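Local coordinates for WbbM protein (Klebsiella pneumoniae, PDB 6U4B) that is a bifunctional glycosyltransferase and O-antigen polymerase that probably transfers sugars in building the O-antigen polysaccharide, at residues A[105-109]-A[214-218]; A[150-156]-A[274-280]. All coordinates share one frame; numbering follows the deposited sequence.

Interaction 1 of 2, residues A[105-109]-A[214-218]; sequences RHLNF and NMFVM
Leu-107 pushes its side chain between Met-215 and Val-217, which share one side of a strand. The contact packs the loop after strand 97-102 onto the mixed beta-sheet of the DUF4422 region. Strand 216-219 lies in that sheet with strands 97-102 and 152-159 as antiparallel neighbours. The meeting is buried and mostly apolar.

Leu-107 is the loop's bump, and it slides past Met-215 in the opposite direction. Its CG lies 3.9 Å from CG of Met-215. Its two methyls then part. CD2 turns to the tip of the methionine and meets CE of Met-215 at 3.8 Å. CD1 goes the other way and meets CG2 of Val-217 at 4.1 Å. Pro-155 and Leu-280 also touch Leu-107.

Met-215 answers with a bump of its own, reaching in toward the loop backbone. Its CG stands anti to the backbone N (chi1 -167°), and the chain stays extended as far as SD. The sulfur comes 3.3 Å from the carbonyl O of Arg-105. A bend at the last torsion (chi3 58°) turns the methyl on toward His-106 and Leu-107. CE therefore sits 3.8 Å from O of His-106. CB of His-106 points away from the strand, and the imidazole ND1 is hydrogen-bonded to the hydroxyl of Tyr-132.

Phe-216 points away from the loop, to the other side of the strand. There its ring meets Phe-100 and Phe-262.

Val-217 fills the hollow between Leu-107 and Phe-109. With CG1 anti to the backbone N (chi1 -172°), CG2 lies beside that N and is the branch that reaches the loop. Phe-109 offers it a ring edge rather than a face: CG2 of Val-217 lies near the ring plane, 4.0 Å from CE2 of Phe-109.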
loop_
_atom_site.group_PDB
_atom_site.type_symbol
_atom_site.label_atom_id
_atom_site.label_comp_id
_atom_site.label_asym_id
_atom_site.label_seq_id
_atom_site.Cartn_x
_atom_site.Cartn_y
_atom_site.Cartn_z
ATOM N N ARG A 105 37.677 33.345 -6.127
ATOM C CA ARG A 105 38.191 34.685 -6.382
ATOM C C ARG A 105 38.014 35.505 -5.115
ATOM O O ARG A 105 36.896 35.621 -4.600
ATOM C CB ARG A 105 37.472 35.344 -7.563
ATOM C CG ARG A 105 37.766 34.700 -8.907
ATOM C CD ARG A 105 36.728 35.101 -9.940
ATOM N NE ARG A 105 37.107 34.701 -11.292
ATOM C CZ ARG A 105 36.785 33.538 -11.850
ATOM N NH1 ARG A 105 36.077 32.643 -11.172
ATOM N NH2 ARG A 105 37.175 33.268 -13.089
ATOM N N HIS A 106 39.109 36.057 -4.607
ATOM C CA HIS A 106 39.114 36.758 -3.331
ATOM C C HIS A 106 39.809 38.106 -3.493
ATOM O O HIS A 106 40.272 38.467 -4.579
ATOM C CB HIS A 106 39.800 35.910 -2.250
ATOM C CG HIS A 106 39.202 34.549 -2.085
ATOM N ND1 HIS A 106 39.945 33.391 -2.180
ATOM C CD2 HIS A 106 37.930 34.158 -1.831
ATOM C CE1 HIS A 106 39.157 32.348 -1.993
ATOM N NE2 HIS A 106 37.929 32.785 -1.779
ATOM N N LEU A 107 39.885 38.849 -2.393
ATOM C CA LEU A 107 40.564 40.135 -2.360
ATOM C C LEU A 107 41.881 40.005 -1.606
ATOM O O LEU A 107 41.979 39.260 -0.626
ATOM C CB LEU A 107 39.691 41.199 -1.696
ATOM C CG LEU A 107 38.371 41.558 -2.379
ATOM C CD1 LEU A 107 37.502 42.356 -1.421
ATOM C CD2 LEU A 107 38.619 42.339 -3.657
ATOM N N ASN A 108 42.888 40.736 -2.072
ATOM C CA ASN A 108 44.189 40.789 -1.417
ATOM C C ASN A 108 44.149 41.898 -0.372
ATOM O O ASN A 108 44.113 43.084 -0.713
ATOM C CB ASN A 108 45.291 41.024 -2.446
ATOM C CG ASN A 108 46.663 41.191 -1.817
ATOM O OD1 ASN A 108 46.851 40.971 -0.621
ATOM N ND2 ASN A 108 47.636 41.573 -2.635
ATOM N N PHE A 109 44.152 41.511 0.901
ATOM C CA PHE A 109 44.119 42.459 2.006
ATOM C C PHE A 109 45.503 42.801 2.543
ATOM O O PHE A 109 45.605 43.593 3.485
ATOM C CB PHE A 109 43.255 41.908 3.148
ATOM C CG PHE A 109 41.846 41.586 2.745
ATOM C CD1 PHE A 109 41.493 40.300 2.371
ATOM C CD2 PHE A 109 40.871 42.570 2.742
ATOM C CE1 PHE A 109 40.197 40.002 2.001
ATOM C CE2 PHE A 109 39.572 42.279 2.372
ATOM C CZ PHE A 109 39.233 40.992 2.001
ATOM N N ASN A 214 30.797 42.074 -7.796
ATOM C CA ASN A 214 29.951 42.021 -6.611
ATOM C C ASN A 214 30.780 41.678 -5.379
ATOM O O ASN A 214 30.240 41.227 -4.365
ATOM C CB ASN A 214 28.816 41.014 -6.802
ATOM C CG ASN A 214 29.292 39.719 -7.427
ATOM O OD1 ASN A 214 30.275 39.698 -8.165
ATOM N ND2 ASN A 214 28.595 38.631 -7.138
ATOM N N MET A 215 32.090 41.881 -5.466
ATOM C CA MET A 215 33.029 41.538 -4.409
ATOM C C MET A 215 33.464 42.825 -3.718
ATOM O O MET A 215 34.076 43.694 -4.348
ATOM C CB MET A 215 34.226 40.790 -4.994
ATOM C CG MET A 215 35.129 40.113 -3.985
ATOM S SD MET A 215 36.153 38.852 -4.771
ATOM C CE MET A 215 37.021 39.829 -5.997
ATOM N N PHE A 216 33.136 42.954 -2.435
ATOM C CA PHE A 216 33.447 44.178 -1.710
ATOM C C PHE A 216 33.453 43.894 -0.216
ATOM O O PHE A 216 32.969 42.857 0.242
ATOM C CB PHE A 216 32.444 45.298 -2.032
ATOM C CG PHE A 216 31.007 44.938 -1.739
ATOM C CD1 PHE A 216 30.157 44.539 -2.757
ATOM C CD2 PHE A 216 30.506 45.006 -0.447
ATOM C CE1 PHE A 216 28.835 44.212 -2.492
ATOM C CE2 PHE A 216 29.189 44.680 -0.176
ATOM C CZ PHE A 216 28.351 44.284 -1.199
ATOM N N VAL A 217 34.017 44.838 0.532
ATOM C CA VAL A 217 33.862 44.928 1.978
ATOM C C VAL A 217 33.496 46.370 2.293
ATOM O O VAL A 217 34.200 47.295 1.874
ATOM C CB VAL A 217 35.144 44.524 2.736
ATOM C CG1 VAL A 217 34.869 44.440 4.234
ATOM C CG2 VAL A 217 35.701 43.207 2.212
ATOM N N MET A 218 32.395 46.572 3.014
ATOM C CA MET A 218 31.976 47.926 3.343
ATOM C C MET A 218 31.481 47.989 4.781
ATOM O O MET A 218 31.205 46.968 5.416
ATOM C CB MET A 218 30.898 48.441 2.382
ATOM C CG MET A 218 29.612 47.652 2.396
ATOM S SD MET A 218 28.388 48.383 1.293
ATOM C CE MET A 218 29.207 48.223 -0.289
#

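Interaction 2 of 2, residues A[150-156]-A[274-280]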
loop_
_atom_site.group_PDB
_atom_site.type_symbol
_atom_site.label_atom_id
_atom_site.label_comp_id
_atom_site.label_asym_id
_atom_site.label_seq_id
_atom_site.Cartn_x
_atom_site.Cartn_y
_atom_site.Cartn_z
ATOM N N ILE A 150 38.668 52.840 6.698
ATOM C CA ILE A 150 38.143 52.802 5.340
ATOM C C ILE A 150 36.644 52.554 5.391
ATOM O O ILE A 150 36.139 51.832 6.257
ATOM C CB ILE A 150 38.864 51.723 4.504
ATOM C CG1 ILE A 150 40.379 51.849 4.665
ATOM C CG2 ILE A 150 38.490 51.839 3.030
ATOM C CD1 ILE A 150 40.930 53.197 4.231
ATOM N N ASP A 151 35.922 53.164 4.451
ATOM C CA ASP A 151 34.483 52.956 4.343
ATOM C C ASP A 151 34.140 51.759 3.461
ATOM O O ASP A 151 33.316 50.920 3.841
ATOM C CB ASP A 151 33.804 54.214 3.797
ATOM C CG ASP A 151 33.944 55.407 4.723
ATOM O OD1 ASP A 151 34.650 56.370 4.355
ATOM O OD2 ASP A 151 33.350 55.380 5.827
ATOM N N ILE A 152 34.762 51.666 2.288
ATOM C CA ILE A 152 34.471 50.615 1.318
ATOM C C ILE A 152 35.783 50.107 0.737
ATOM O O ILE A 152 36.630 50.905 0.322
ATOM C CB ILE A 152 33.551 51.109 0.183
ATOM C CG1 ILE A 152 32.190 51.542 0.728
ATOM C CG2 ILE A 152 33.376 50.025 -0.876
ATOM C CD1 ILE A 152 31.278 52.115 -0.327
ATOM N N LEU A 153 35.941 48.784 0.694
ATOM C CA LEU A 153 37.051 48.136 0.010
ATOM C C LEU A 153 36.492 47.293 -1.126
ATOM O O LEU A 153 35.419 46.696 -0.992
ATOM C CB LEU A 153 37.876 47.263 0.966
ATOM C CG LEU A 153 38.438 47.918 2.233
ATOM C CD1 LEU A 153 37.430 47.889 3.377
ATOM C CD2 LEU A 153 39.734 47.245 2.642
ATOM N N LEU A 154 37.221 47.244 -2.244
ATOM C CA LEU A 154 36.735 46.549 -3.432
ATOM C C LEU A 154 37.860 46.433 -4.459
ATOM O O LEU A 154 38.932 47.016 -4.260
ATOM C CB LEU A 154 35.503 47.268 -4.008
ATOM C CG LEU A 154 35.541 48.647 -4.669
ATOM C CD1 LEU A 154 34.150 48.982 -5.192
ATOM C CD2 LEU A 154 35.996 49.713 -3.704
ATOM N N PRO A 155 37.684 45.663 -5.546
ATOM C CA PRO A 155 38.770 45.527 -6.526
ATOM C C PRO A 155 39.025 46.788 -7.331
ATOM O O PRO A 155 38.309 47.787 -7.187
ATOM C CB PRO A 155 38.279 44.389 -7.431
ATOM C CG PRO A 155 36.814 44.378 -7.271
ATOM C CD PRO A 155 36.588 44.723 -5.835
ATOM N N LYS A 156 40.041 46.736 -8.190
ATOM C CA LYS A 156 40.340 47.853 -9.069
ATOM C C LYS A 156 39.250 48.010 -10.122
ATOM O O LYS A 156 38.599 47.041 -10.525
ATOM C CB LYS A 156 41.691 47.653 -9.754
ATOM C CG LYS A 156 42.869 47.509 -8.805
ATOM C CD LYS A 156 44.189 47.773 -9.518
ATOM C CE LYS A 156 45.062 46.533 -9.563
ATOM N NZ LYS A 156 46.487 46.857 -9.270
ATOM N N GLU A 274 32.454 62.966 1.845
ATOM C CA GLU A 274 33.590 62.076 2.018
ATOM C C GLU A 274 33.223 60.644 1.643
ATOM O O GLU A 274 32.069 60.223 1.749
ATOM C CB GLU A 274 34.083 62.118 3.468
ATOM C CG GLU A 274 33.002 61.827 4.510
ATOM C CD GLU A 274 32.725 60.340 4.701
ATOM O OE1 GLU A 274 33.599 59.517 4.352
ATOM O OE2 GLU A 274 31.630 59.997 5.196
ATOM N N LEU A 275 34.228 59.901 1.189
ATOM C CA LEU A 275 34.172 58.444 1.145
ATOM C C LEU A 275 35.573 57.905 0.898
ATOM O O LEU A 275 36.207 58.241 -0.108
ATOM C CB LEU A 275 33.210 57.935 0.072
ATOM C CG LEU A 275 32.718 56.516 0.370
ATOM C CD1 LEU A 275 32.002 56.480 1.716
ATOM C CD2 LEU A 275 31.814 55.998 -0.735
ATOM N N LYS A 276 36.072 57.081 1.815
ATOM C CA LYS A 276 37.419 56.533 1.727
ATOM C C LYS A 276 37.334 55.131 1.132
ATOM O O LYS A 276 36.783 54.214 1.749
ATOM C CB LYS A 276 38.093 56.536 3.097
ATOM C CG LYS A 276 38.328 57.946 3.612
ATOM C CD LYS A 276 39.058 57.966 4.939
ATOM C CE LYS A 276 39.587 59.361 5.230
ATOM N NZ LYS A 276 38.584 60.416 4.904
ATOM N N VAL A 277 37.875 54.979 -0.073
ATOM C CA VAL A 277 37.821 53.742 -0.838
ATOM C C VAL A 277 39.237 53.200 -0.964
ATOM O O VAL A 277 40.169 53.950 -1.285
ATOM C CB VAL A 277 37.192 53.979 -2.222
ATOM C CG1 VAL A 277 37.471 52.812 -3.147
ATOM C CG2 VAL A 277 35.695 54.227 -2.093
ATOM N N LYS A 278 39.407 51.906 -0.698
ATOM C CA LYS A 278 40.697 51.240 -0.847
ATOM C C LYS A 278 40.544 50.134 -1.882
ATOM O O LYS A 278 39.866 49.131 -1.632
ATOM C CB LYS A 278 41.201 50.685 0.484
ATOM C CG LYS A 278 42.631 50.157 0.418
ATOM C CD LYS A 278 43.097 49.564 1.744
ATOM C CE LYS A 278 43.360 50.642 2.785
ATOM N NZ LYS A 278 43.966 50.071 4.023
ATOM N N GLU A 279 41.169 50.320 -3.041
ATOM C CA GLU A 279 41.127 49.322 -4.099
ATOM C C GLU A 279 42.184 48.254 -3.851
ATOM O O GLU A 279 43.353 48.569 -3.606
ATOM C CB GLU A 279 41.339 49.978 -5.464
ATOM C CG GLU A 279 40.175 50.847 -5.911
ATOM C CD GLU A 279 40.434 51.546 -7.233
ATOM O OE1 GLU A 279 39.624 52.418 -7.612
ATOM O OE2 GLU A 279 41.444 51.226 -7.894
ATOM N N LEU A 280 41.769 46.994 -3.915
ATOM C CA LEU A 280 42.639 45.861 -3.648
ATOM C C LEU A 280 42.797 45.020 -4.908
ATOM O O LEU A 280 41.975 45.081 -5.827
ATOM C CB LEU A 280 42.080 44.997 -2.510
ATOM C CG LEU A 280 41.728 45.717 -1.208
ATOM C CD1 LEU A 280 40.930 44.797 -0.299
ATOM C CD2 LEU A 280 42.985 46.213 -0.505
#
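The carboxylate of Asp-151 has CD1 of Leu-275 over one face, 3.7 Å from its CG. At its edge, OD1 accepts from the backbone N of Lys-276 through its anti lone pair, nearly straight at 170°. This bond opens a parallel strand pairing, 152-155 beside 277-280, in the mixed sheet to which strand 216-219 also belongs. The carboxylate of Glu-274 is turned 46° from that of Asp-151. As modelled, the like charges come close, OE1 of Glu-274 to OD1 of Asp-151 at 3.3 Å, though Glu-274 is poorly ordered. A salt bridge from OD2 of Asp-151 to Arg-219 probably offsets this.

O of Lys-276 is gripped twice. N of Asp-151 lies 3.0 Å from O of Lys-276. N of Ile-152 lies 3.3 Å from O of Lys-276. The ladder continues from Lys-278 N to Ile-152 O, weakly from Leu-154 N to Lys-278 O, and from Leu-280 N to Leu-154 O.

Ile-152, Leu-154 and Val-277 share one sheet face. There CD2 of Leu-154 presses tightly on CG1 of Val-277 (3.5 Å), and Phe-262 and Ile-266 of helix 253-272 cover Leu-154.

Leu-153 and Lys-278 share the other face. Lys-278 crosses Ile-150, sends NZ to O of Cys-146, and sets CE 3.7 Å from CG1 of Ile-150.

From the N terminus the segments come in the order 105-109, 150-156, 214-218, 274-280. Interaction 1 closes the loop from 105-109 to 214-218. Interaction 2 starts inside that loop and closes beyond it, so the two cross rather than nest. Their centres lie 10 Å apart. Strands 216-219 and 152-159 are antiparallel neighbours, with N of Leu-153 and O of Val-217 at 2.6 Å, a probable hydrogen bond. Strand 277-285 flanks 152-159 in the same sheet, after helix 253-272. The loop 105-109 joins the two contacts: its backbone bonds to strand 277-285 (His-106 with Thr-283, Asn-108 with Gln-281), and Phe-109 touches Leu-280 of interaction 2.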